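Local atomic coordinates of malate synthase (Haloferax volcanii, PDB entry 3OYZ), a protein that catalyses the magnesium-dependent Claisen condensation of acetyl-CoA with glyoxylate, and the hydrolysis of the resulting malyl-CoA to malate and CoA, in the glyoxylate cycle. Residues D49-T54 / V120-G125. Residues are numbered along the deposited sequence; the frame is centred on the assembly and turned at random.
With ACO (acetyl coenzyme *a), chain B.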
loop_
_atom_site.group_PDB
_atom_site.type_symbol
_atom_site.label_atom_id
_atom_site.label_comp_id
_atom_site.label_asym_id
_atom_site.label_seq_id
_atom_site.Cartn_x
_atom_site.Cartn_y
_atom_site.Cartn_z
ATOM N N ASP A 49 -6.469 26.151 -15.812
ATOM C CA ASP A 49 -5.760 25.019 -16.341
ATOM C C ASP A 49 -5.352 25.110 -17.764
ATOM O O ASP A 49 -6.098 24.635 -18.597
ATOM C CB ASP A 49 -6.596 23.773 -16.090
ATOM C CG ASP A 49 -5.856 22.489 -16.350
ATOM O OD1 ASP A 49 -4.649 22.541 -16.627
ATOM O OD2 ASP A 49 -6.526 21.434 -16.361
ATOM N N ASN A 50 -4.113 25.544 -18.010
ATOM C CA ASN A 50 -3.540 25.542 -19.330
ATOM C C ASN A 50 -3.079 24.214 -19.891
ATOM O O ASN A 50 -2.556 24.179 -21.010
ATOM C CB ASN A 50 -2.408 26.568 -19.417
ATOM C CG ASN A 50 -2.439 27.338 -20.770
ATOM O OD1 ASN A 50 -3.516 27.727 -21.254
ATOM N ND2 ASN A 50 -1.284 27.543 -21.363
ATOM N N GLU A 51 -3.256 23.137 -19.117
ATOM C CA GLU A 51 -2.804 21.822 -19.569
ATOM C C GLU A 51 -4.005 21.027 -20.031
ATOM O O GLU A 51 -4.667 21.504 -20.983
ATOM C CB GLU A 51 -2.013 21.073 -18.476
ATOM C CG GLU A 51 -1.270 19.870 -19.061
ATOM C CD GLU A 51 -1.451 18.595 -18.242
ATOM O OE1 GLU A 51 -2.483 18.432 -17.588
ATOM O OE2 GLU A 51 -0.625 17.674 -18.300
ATOM N N ASP A 52 -4.351 19.897 -19.389
ATOM C CA ASP A 52 -5.353 19.002 -20.001
ATOM C C ASP A 52 -6.786 19.559 -20.149
ATOM O O ASP A 52 -7.568 19.036 -20.936
ATOM C CB ASP A 52 -5.313 17.538 -19.557
ATOM C CG ASP A 52 -4.065 16.806 -20.137
ATOM O OD1 ASP A 52 -3.266 17.409 -20.898
ATOM O OD2 ASP A 52 -3.847 15.595 -19.969
ATOM N N ALA A 53 -7.130 20.601 -19.417
ATOM C CA ALA A 53 -8.448 21.229 -19.611
ATOM C C ALA A 53 -8.599 21.981 -20.929
ATOM O O ALA A 53 -9.729 22.221 -21.370
ATOM C CB ALA A 53 -8.757 22.166 -18.449
ATOM N N THR A 54 -7.465 22.282 -21.564
ATOM C CA THR A 54 -7.333 23.207 -22.688
ATOM C C THR A 54 -6.751 22.482 -23.894
ATOM O O THR A 54 -5.736 21.773 -23.817
ATOM C CB THR A 54 -6.503 24.429 -22.306
ATOM O OG1 THR A 54 -7.098 24.984 -21.130
ATOM C CG2 THR A 54 -6.505 25.470 -23.401
ATOM N N VAL A 120 0.955 24.951 -10.641
ATOM C CA VAL A 120 0.732 23.534 -10.496
ATOM C C VAL A 120 1.429 22.934 -11.723
ATOM O O VAL A 120 1.261 23.416 -12.866
ATOM C CB VAL A 120 -0.763 23.173 -10.502
ATOM C CG1 VAL A 120 -0.936 21.643 -10.611
ATOM C CG2 VAL A 120 -1.557 23.824 -9.332
ATOM N N ILE A 121 2.292 21.937 -11.450
ATOM C CA ILE A 121 3.100 21.219 -12.429
ATOM C C ILE A 121 2.676 19.762 -12.556
ATOM O O ILE A 121 2.785 18.920 -11.620
ATOM C CB ILE A 121 4.643 21.347 -12.051
ATOM C CG1 ILE A 121 5.009 22.793 -11.700
ATOM C CG2 ILE A 121 5.628 20.738 -13.089
ATOM C CD1 ILE A 121 4.792 23.858 -12.850
ATOM N N PRO A 122 2.249 19.437 -13.780
ATOM C CA PRO A 122 1.767 18.123 -14.034
ATOM C C PRO A 122 2.927 17.220 -14.502
ATOM O O PRO A 122 3.987 17.671 -14.875
ATOM C CB PRO A 122 0.817 18.355 -15.208
ATOM C CG PRO A 122 1.625 19.361 -16.052
ATOM C CD PRO A 122 2.029 20.331 -14.947
ATOM N N GLU A 123 2.683 15.932 -14.508
ATOM C CA GLU A 123 3.508 14.902 -15.144
ATOM C C GLU A 123 4.975 14.821 -14.610
ATOM O O GLU A 123 5.851 14.479 -15.405
ATOM C CB GLU A 123 3.490 15.100 -16.678
ATOM C CG GLU A 123 2.135 14.898 -17.342
ATOM C CD GLU A 123 1.791 13.437 -17.461
ATOM O OE1 GLU A 123 0.768 13.160 -18.078
ATOM O OE2 GLU A 123 2.445 12.531 -16.888
ATOM N N VAL A 124 5.235 15.206 -13.361
ATOM C CA VAL A 124 6.592 15.207 -12.817
ATOM C C VAL A 124 7.038 13.702 -12.747
ATOM O O VAL A 124 6.198 12.786 -12.804
ATOM C CB VAL A 124 6.656 15.966 -11.483
ATOM C CG1 VAL A 124 6.342 17.522 -11.653
ATOM C CG2 VAL A 124 5.752 15.311 -10.428
ATOM N N GLY A 125 8.338 13.459 -12.702
ATOM C CA GLY A 125 8.886 12.093 -12.645
ATOM C C GLY A 125 9.587 11.921 -11.309
ATOM O O GLY A 125 8.973 12.244 -10.282
HETATM N N1A ACO B . -14.854 26.182 -14.720
HETATM C C2A ACO B . -15.643 27.257 -14.913
HETATM N N3A ACO B . -16.945 27.112 -15.215
HETATM C C4A ACO B . -17.541 25.901 -15.366
HETATM C C5A ACO B . -16.699 24.704 -15.156
HETATM C C6A ACO B . -15.269 24.902 -14.853
HETATM N N6A ACO B . -14.520 23.774 -14.718
HETATM N N7A ACO B . -17.469 23.626 -15.352
HETATM C C8A ACO B . -18.701 24.082 -15.682
HETATM N N9A ACO B . -18.758 25.420 -15.640
HETATM C C1B ACO B . -19.999 26.208 -15.929
HETATM C C2B ACO B . -20.732 25.519 -17.073
HETATM O O2B ACO B . -20.200 25.989 -18.310
HETATM C C3B ACO B . -22.179 25.900 -16.829
HETATM O O3B ACO B . -22.232 27.246 -17.311
HETATM P P3B ACO B . -23.579 28.042 -17.826
HETATM O O7A ACO B . -23.820 28.908 -16.599
HETATM O O8A ACO B . -24.519 26.883 -18.084
HETATM O O9A ACO B . -23.202 28.774 -19.094
HETATM C C4B ACO B . -22.260 25.889 -15.312
HETATM O O4B ACO B . -20.942 26.208 -14.841
HETATM C C5B ACO B . -22.621 24.509 -14.775
HETATM O O5B ACO B . -21.945 23.554 -15.595
HETATM P P1A ACO B . -22.287 21.988 -15.549
HETATM O O1A ACO B . -23.637 21.624 -16.078
HETATM O O2A ACO B . -22.072 21.611 -14.112
HETATM O O3A ACO B . -21.231 21.168 -16.431
HETATM P P2A ACO B . -21.269 21.168 -18.032
HETATM O O4A ACO B . -21.499 22.627 -18.260
HETATM O O5A ACO B . -22.035 19.935 -18.464
HETATM O O6A ACO B . -19.763 20.808 -18.533
HETATM C CBP ACO B . -17.490 19.884 -18.368
HETATM C CCP ACO B . -18.984 19.690 -18.081
HETATM C CDP ACO B . -17.241 20.055 -19.866
HETATM C CEP ACO B . -16.789 18.603 -17.933
HETATM C CAP ACO B . -16.909 21.124 -17.678
HETATM O OAP ACO B . -17.385 21.042 -16.342
HETATM C C9P ACO B . -15.395 21.168 -17.641
HETATM O O9P ACO B . -14.760 21.395 -18.676
HETATM N N8P ACO B . -14.819 20.919 -16.453
HETATM C C7P ACO B . -13.366 20.960 -16.343
HETATM C C6P ACO B . -12.666 19.753 -16.986
HETATM C C5P ACO B . -11.222 19.842 -16.529
HETATM O O5P ACO B . -10.872 20.756 -15.784
HETATM N N4P ACO B . -10.427 18.855 -16.940
HETATM C C3P ACO B . -9.025 18.723 -16.584
HETATM C C2P ACO B . -8.843 18.388 -15.102
HETATM S S1P ACO B . -8.896 16.621 -15.173
HETATM C C ACO B . -7.405 16.029 -15.682
HETATM O O ACO B . -6.560 16.714 -16.227
HETATM C CH3 ACO B . -7.165 14.564 -15.486
#
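Glu51 and Pro122 are the residues whose CA atoms come closest across the two segments, 8.1 Å apart, with no hydrogen bond between the segments. The 49-54 segment leaves strand 45-49 and closes a type I turn through Thr54 N to Glu51 O (3.0 Å); the 120-125 segment runs off strand 118-121. Side chains bridge the interval. With CG anti to the backbone N (chi1 -166°) and a bend at chi2, Glu51 brings its carboxylate alongside the proline ring, OE2 lying 3.5 Å from Pro122 CB. A rigid, apolar ring suits this place, since it packs against the carboxylate without competing for its polar partners: OE1 takes Asp52 N and forms a salt bridge with Arg84. Both loops lie at the C-terminal ends of parallel strands of the TIM barrel, where such enzymes build their active sites, here beside pyruvate and acetyl-CoA. Glu123 adds CG at 4.0 Å from Glu51 OE2, while its own carboxylate pairs with Arg89, which would be expected to ease the nearness of two acids. Two residues before Glu51, Asp49 forms an Asx turn: OD1 receives Glu51 N at 2.9 Å, from above the carboxylate plane, and OD2 receives Ala53 N at 3.2 Å while also pairing with Arg84, which binds glyoxylate. An alanine here would probably leave the N-H groups of Glu51 and Ala53 without these acceptors and Arg84 short of one carboxylate, freeing the turn to shift beside the pantetheine arm of acetyl-CoA. Small Ala53 suits the cofactor side, its CB 3.7 Å from O5P of acetyl-CoA.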